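Penicillin-binding protein (Bacillus halodurans, PDB 3TG9) probably binds penicillin and related beta-lactams covalently through an active-site serine. Local coordinates at residues Ala62-Phe76 with Leu244-Leu258. Sequence-based numbering, arbitrary orientation.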
loop_
_atom_site.group_PDB
_atom_site.type_symbol
_atom_site.label_atom_id
_atom_site.label_comp_id
_atom_site.label_asym_id
_atom_site.label_seq_id
_atom_site.Cartn_x
_atom_site.Cartn_y
_atom_site.Cartn_z
ATOM N N ALA B 62 -24.126 5.399 13.020
ATOM C CA ALA B 62 -25.372 5.457 13.781
ATOM C C ALA B 62 -25.781 6.899 14.023
ATOM O O ALA B 62 -26.953 7.251 13.893
ATOM C CB ALA B 62 -25.230 4.721 15.089
ATOM N N ILE B 63 -24.812 7.736 14.374
ATOM C CA ILE B 63 -25.082 9.153 14.592
ATOM C C ILE B 63 -25.679 9.765 13.323
ATOM O O ILE B 63 -26.668 10.498 13.373
ATOM C CB ILE B 63 -23.796 9.911 14.970
ATOM C CG1 ILE B 63 -23.232 9.395 16.293
ATOM C CG2 ILE B 63 -24.049 11.421 15.047
ATOM C CD1 ILE B 63 -21.981 10.140 16.753
ATOM N N ALA B 64 -25.073 9.460 12.182
ATOM C CA ALA B 64 -25.531 10.005 10.907
ATOM C C ALA B 64 -26.961 9.567 10.610
ATOM O O ALA B 64 -27.789 10.369 10.179
ATOM C CB ALA B 64 -24.599 9.575 9.780
ATOM N N ILE B 65 -27.242 8.288 10.841
ATOM C CA ILE B 65 -28.564 7.729 10.570
ATOM C C ILE B 65 -29.616 8.363 11.470
ATOM O O ILE B 65 -30.748 8.618 11.046
ATOM C CB ILE B 65 -28.586 6.209 10.768
ATOM C CG1 ILE B 65 -27.964 5.506 9.560
ATOM C CG2 ILE B 65 -30.018 5.726 10.979
ATOM C CD1 ILE B 65 -28.794 5.622 8.297
ATOM N N CYS B 66 -29.236 8.624 12.715
ATOM C CA CYS B 66 -30.137 9.281 13.658
ATOM C C CYS B 66 -30.413 10.720 13.234
ATOM O O CYS B 66 -31.529 11.204 13.389
ATOM C CB CYS B 66 -29.564 9.232 15.073
ATOM S SG CYS B 66 -29.539 7.570 15.751
ATOM N N GLN B 67 -29.406 11.397 12.682
ATOM C CA GLN B 67 -29.588 12.780 12.235
ATOM C C GLN B 67 -30.613 12.874 11.117
ATOM O O GLN B 67 -31.369 13.844 11.036
ATOM C CB GLN B 67 -28.279 13.389 11.751
ATOM C CG GLN B 67 -27.246 13.615 12.821
ATOM C CD GLN B 67 -25.968 14.171 12.241
ATOM O OE1 GLN B 67 -25.652 13.919 11.078
ATOM N NE2 GLN B 67 -25.227 14.934 13.041
ATOM N N LEU B 68 -30.627 11.870 10.249
ATOM C CA LEU B 68 -31.604 11.820 9.172
ATOM C C LEU B 68 -32.996 11.594 9.748
ATOM O O LEU B 68 -33.981 12.155 9.264
ATOM C CB LEU B 68 -31.256 10.714 8.178
ATOM C CG LEU B 68 -29.908 10.864 7.465
ATOM C CD1 LEU B 68 -29.690 9.707 6.522
ATOM C CD2 LEU B 68 -29.834 12.190 6.725
ATOM N N VAL B 69 -33.079 10.767 10.782
ATOM C CA VAL B 69 -34.355 10.555 11.453
ATOM C C VAL B 69 -34.797 11.842 12.148
ATOM O O VAL B 69 -35.919 12.296 11.953
ATOM C CB VAL B 69 -34.303 9.366 12.435
ATOM C CG1 VAL B 69 -35.646 9.196 13.156
ATOM C CG2 VAL B 69 -33.929 8.087 11.692
ATOM N N GLU B 70 -33.902 12.449 12.922
ATOM C CA GLU B 70 -34.219 13.695 13.619
ATOM C C GLU B 70 -34.613 14.805 12.651
ATOM O O GLU B 70 -35.382 15.700 13.004
ATOM C CB GLU B 70 -33.056 14.151 14.514
ATOM C CG GLU B 70 -33.182 15.586 15.014
ATOM C CD GLU B 70 -32.123 15.964 16.044
ATOM O OE1 GLU B 70 -31.546 15.041 16.658
ATOM O OE2 GLU B 70 -31.868 17.180 16.251
ATOM N N ALA B 71 -34.087 14.746 11.432
ATOM C CA ALA B 71 -34.369 15.765 10.427
ATOM C C ALA B 71 -35.649 15.438 9.674
ATOM O O ALA B 71 -36.072 16.188 8.791
ATOM C CB ALA B 71 -33.204 15.888 9.455
ATOM N N GLY B 72 -36.256 14.307 10.013
ATOM C CA GLY B 72 -37.517 13.922 9.413
ATOM C C GLY B 72 -37.392 13.447 7.979
ATOM O O GLY B 72 -38.363 13.480 7.223
ATOM N N LYS B 73 -36.201 12.995 7.600
ATOM C CA LYS B 73 -35.993 12.436 6.267
ATOM C C LYS B 73 -36.060 10.918 6.303
ATOM O O LYS B 73 -35.967 10.262 5.267
ATOM C CB LYS B 73 -34.642 12.874 5.706
ATOM C CG LYS B 73 -34.482 14.375 5.555
ATOM C CD LYS B 73 -35.188 14.893 4.310
ATOM C CE LYS B 73 -34.546 14.337 3.040
ATOM N NZ LYS B 73 -35.064 14.996 1.814
ATOM N N LEU B 74 -36.232 10.363 7.498
ATOM C CA LEU B 74 -36.126 8.922 7.699
ATOM C C LEU B 74 -36.608 8.551 9.100
ATOM O O LEU B 74 -36.602 9.392 9.994
ATOM C CB LEU B 74 -34.668 8.502 7.528
ATOM C CG LEU B 74 -34.201 7.090 7.862
ATOM C CD1 LEU B 74 -34.573 6.100 6.756
ATOM C CD2 LEU B 74 -32.697 7.113 8.074
ATOM N N SER B 75 -37.017 7.297 9.284
ATOM C CA SER B 75 -37.447 6.805 10.595
ATOM C C SER B 75 -36.856 5.422 10.903
ATOM O O SER B 75 -36.451 4.703 9.996
ATOM C CB SER B 75 -38.975 6.750 10.675
ATOM O OG SER B 75 -39.471 5.521 10.173
ATOM N N PHE B 76 -36.813 5.052 12.181
ATOM C CA PHE B 76 -36.194 3.792 12.587
ATOM C C PHE B 76 -37.026 2.574 12.195
ATOM O O PHE B 76 -36.557 1.436 12.286
ATOM C CB PHE B 76 -35.913 3.777 14.092
ATOM C CG PHE B 76 -34.990 4.875 14.552
ATOM C CD1 PHE B 76 -33.714 4.991 14.035
ATOM C CD2 PHE B 76 -35.396 5.779 15.519
ATOM C CE1 PHE B 76 -32.864 5.998 14.465
ATOM C CE2 PHE B 76 -34.553 6.787 15.953
ATOM C CZ PHE B 76 -33.286 6.894 15.426
ATOM N N LEU B 244 -21.372 14.618 21.390
ATOM C CA LEU B 244 -22.514 13.714 21.476
ATOM C C LEU B 244 -23.289 13.928 22.787
ATOM O O LEU B 244 -24.502 14.132 22.774
ATOM C CB LEU B 244 -22.066 12.252 21.338
ATOM C CG LEU B 244 -23.141 11.157 21.429
ATOM C CD1 LEU B 244 -24.182 11.283 20.310
ATOM C CD2 LEU B 244 -22.516 9.760 21.427
ATOM N N MET B 245 -22.579 13.884 23.911
ATOM C CA MET B 245 -23.205 14.000 25.222
ATOM C C MET B 245 -23.743 15.394 25.524
ATOM O O MET B 245 -24.532 15.560 26.441
ATOM C CB MET B 245 -22.242 13.560 26.326
ATOM C CG MET B 245 -21.816 12.105 26.211
ATOM S SD MET B 245 -23.216 11.009 25.892
ATOM C CE MET B 245 -22.383 9.427 25.740
ATOM N N ARG B 246 -23.312 16.396 24.764
ATOM C CA ARG B 246 -23.806 17.751 24.963
ATOM C C ARG B 246 -24.911 18.084 23.980
ATOM O O ARG B 246 -25.313 19.237 23.871
ATOM C CB ARG B 246 -22.691 18.776 24.827
ATOM C CG ARG B 246 -21.571 18.618 25.825
ATOM C CD ARG B 246 -20.657 19.830 25.735
ATOM N NE ARG B 246 -19.517 19.740 26.639
ATOM C CZ ARG B 246 -18.270 20.023 26.285
ATOM N NH1 ARG B 246 -18.009 20.421 25.048
ATOM N NH2 ARG B 246 -17.288 19.920 27.171
ATOM N N HIS B 247 -25.389 17.068 23.269
ATOM C CA HIS B 247 -26.515 17.215 22.353
ATOM C C HIS B 247 -26.185 18.154 21.198
ATOM O O HIS B 247 -27.072 18.801 20.639
ATOM C CB HIS B 247 -27.768 17.696 23.103
ATOM C CG HIS B 247 -28.141 16.841 24.280
ATOM N ND1 HIS B 247 -28.335 15.478 24.180
ATOM C CD2 HIS B 247 -28.373 17.158 25.576
ATOM C CE1 HIS B 247 -28.656 14.992 25.367
ATOM N NE2 HIS B 247 -28.684 15.990 26.230
ATOM N N GLU B 248 -24.906 18.204 20.835
ATOM C CA GLU B 248 -24.422 19.057 19.746
ATOM C C GLU B 248 -24.500 18.363 18.393
ATOM O O GLU B 248 -24.321 18.997 17.353
ATOM C CB GLU B 248 -22.984 19.515 20.020
ATOM C CG GLU B 248 -22.893 20.622 21.064
ATOM C CD GLU B 248 -21.492 20.811 21.618
ATOM O OE1 GLU B 248 -20.554 20.151 21.120
ATOM O OE2 GLU B 248 -21.331 21.620 22.560
ATOM N N LEU B 249 -24.763 17.061 18.414
ATOM C CA LEU B 249 -24.849 16.270 17.194
ATOM C C LEU B 249 -26.298 15.874 16.929
ATOM O O LEU B 249 -26.751 15.812 15.784
ATOM C CB LEU B 249 -23.959 15.026 17.306
ATOM C CG LEU B 249 -22.442 15.274 17.276
ATOM C CD1 LEU B 249 -21.642 13.978 17.416
ATOM C CD2 LEU B 249 -22.034 16.027 16.010
ATOM N N LEU B 250 -27.017 15.605 18.009
ATOM C CA LEU B 250 -28.426 15.257 17.949
ATOM C C LEU B 250 -29.106 15.954 19.114
ATOM O O LEU B 250 -28.450 16.325 20.087
ATOM C CB LEU B 250 -28.600 13.749 18.108
ATOM C CG LEU B 250 -27.960 12.829 17.073
ATOM C CD1 LEU B 250 -27.521 11.529 17.741
ATOM C CD2 LEU B 250 -28.913 12.569 15.908
ATOM N N ASN B 251 -30.415 16.140 19.028
ATOM C CA ASN B 251 -31.128 16.714 20.161
ATOM C C ASN B 251 -31.208 15.677 21.286
ATOM O O ASN B 251 -30.797 14.530 21.108
ATOM C CB ASN B 251 -32.508 17.224 19.744
ATOM C CG ASN B 251 -33.450 16.109 19.358
ATOM O OD1 ASN B 251 -33.281 14.955 19.771
ATOM N ND2 ASN B 251 -34.459 16.445 18.556
ATOM N N GLU B 252 -31.722 16.074 22.441
ATOM C CA GLU B 252 -31.730 15.198 23.611
ATOM C C GLU B 252 -32.481 13.872 23.392
ATOM O O GLU B 252 -31.984 12.803 23.747
ATOM C CB GLU B 252 -32.286 15.948 24.822
ATOM C CG GLU B 252 -32.602 15.060 25.998
ATOM C CD GLU B 252 -33.289 15.817 27.108
ATOM O OE1 GLU B 252 -32.610 16.588 27.818
ATOM O OE2 GLU B 252 -34.512 15.643 27.263
ATOM N N THR B 253 -33.676 13.947 22.816
ATOM C CA THR B 253 -34.463 12.756 22.514
ATOM C C THR B 253 -33.704 11.749 21.643
ATOM O O THR B 253 -33.675 10.553 21.939
ATOM C CB THR B 253 -35.762 13.118 21.771
ATOM O OG1 THR B 253 -36.565 13.978 22.586
ATOM C CG2 THR B 253 -36.550 11.865 21.447
ATOM N N TYR B 254 -33.106 12.226 20.554
ATOM C CA TYR B 254 -32.435 11.314 19.623
ATOM C C TYR B 254 -31.088 10.821 20.131
ATOM O O TYR B 254 -30.733 9.664 19.926
ATOM C CB TYR B 254 -32.356 11.900 18.209
ATOM C CG TYR B 254 -33.683 11.794 17.505
ATOM C CD1 TYR B 254 -34.586 12.854 17.516
ATOM C CD2 TYR B 254 -34.060 10.620 16.879
ATOM C CE1 TYR B 254 -35.816 12.754 16.890
ATOM C CE2 TYR B 254 -35.284 10.507 16.250
ATOM C CZ TYR B 254 -36.159 11.575 16.259
ATOM O OH TYR B 254 -37.382 11.460 15.635
ATOM N N THR B 255 -30.353 11.688 20.814
ATOM C CA THR B 255 -29.147 11.252 21.502
ATOM C C THR B 255 -29.455 10.096 22.458
ATOM O O THR B 255 -28.769 9.066 22.457
ATOM C CB THR B 255 -28.522 12.393 22.290
ATOM O OG1 THR B 255 -28.236 13.476 21.400
ATOM C CG2 THR B 255 -27.236 11.931 22.955
ATOM N N GLN B 256 -30.505 10.275 23.255
ATOM C CA GLN B 256 -30.919 9.294 24.254
ATOM C C GLN B 256 -31.414 8.005 23.610
ATOM O O GLN B 256 -31.175 6.914 24.133
ATOM C CB GLN B 256 -32.014 9.899 25.138
ATOM C CG GLN B 256 -32.254 9.201 26.474
ATOM C CD GLN B 256 -32.875 10.145 27.500
ATOM O OE1 GLN B 256 -32.707 11.366 27.418
ATOM N NE2 GLN B 256 -33.598 9.584 28.471
ATOM N N LYS B 257 -32.108 8.125 22.479
ATOM C CA LYS B 257 -32.554 6.945 21.741
ATOM C C LYS B 257 -31.360 6.123 21.247
ATOM O O LYS B 257 -31.402 4.891 21.246
ATOM C CB LYS B 257 -33.449 7.337 20.557
ATOM C CG LYS B 257 -34.737 8.064 20.946
ATOM C CD LYS B 257 -35.831 7.901 19.892
ATOM C CE LYS B 257 -36.206 6.426 19.714
ATOM N NZ LYS B 257 -37.285 6.208 18.697
ATOM N N LEU B 258 -30.299 6.811 20.833
ATOM C CA LEU B 258 -29.098 6.147 20.329
ATOM C C LEU B 258 -28.391 5.432 21.468
ATOM O O LEU B 258 -27.794 4.380 21.270
ATOM C CB LEU B 258 -28.157 7.168 19.654
ATOM C CG LEU B 258 -26.737 6.783 19.198
ATOM C CD1 LEU B 258 -26.227 7.710 18.055
ATOM C CD2 LEU B 258 -25.754 6.786 20.362
#
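Q67 and L250 mark where helix 62-70 is met by the connection between helices 234-245 and 252-258, their CA atoms 6.3 Å apart. Helix 252-258 then runs back along helix 62-70, roughly antiparallel at 140°, with the axes 10.2 Å apart at their closest. L250 lays CD2 against C66 CB at 3.5 Å, while L258 CD1 reaches I63 CG1 and C66 SG; I63 CD1 continues the apolar seam to L249. Q67 gives NE2 to L249 O (3.3 Å), the acceptor lying close to its amide plane, and also to N179 O; its OE1 accepts from the Y175 hydroxyl, so both ends of the amide are held. N251 N donates a nearly straight hydrogen bond to E70 OE1, 2.8 Å away, meeting that oxygen on its syn side; E70 gets there on an extended chain whose CG lies trans to the backbone N (chi1 167°). Its carboxylate stacks on the N251 amide, planes 14° apart, and E70 CB sits over a face of the Y254 ring, a CH-pi contact, while Y254 CE2 meets V69 CG1 and F76 CE2. N251 OD1 caps helix 252-258 by accepting from Y254 N. In this helical domain of the serine beta-lactamase/penicillin-binding protein fold, helix 58-70 probably follows the SxxK serine. E70 thus grips the backbone N of the capping residue beside the apolar seam, and the N-terminal end of helix 252-258 would probably stabilise its negative charge.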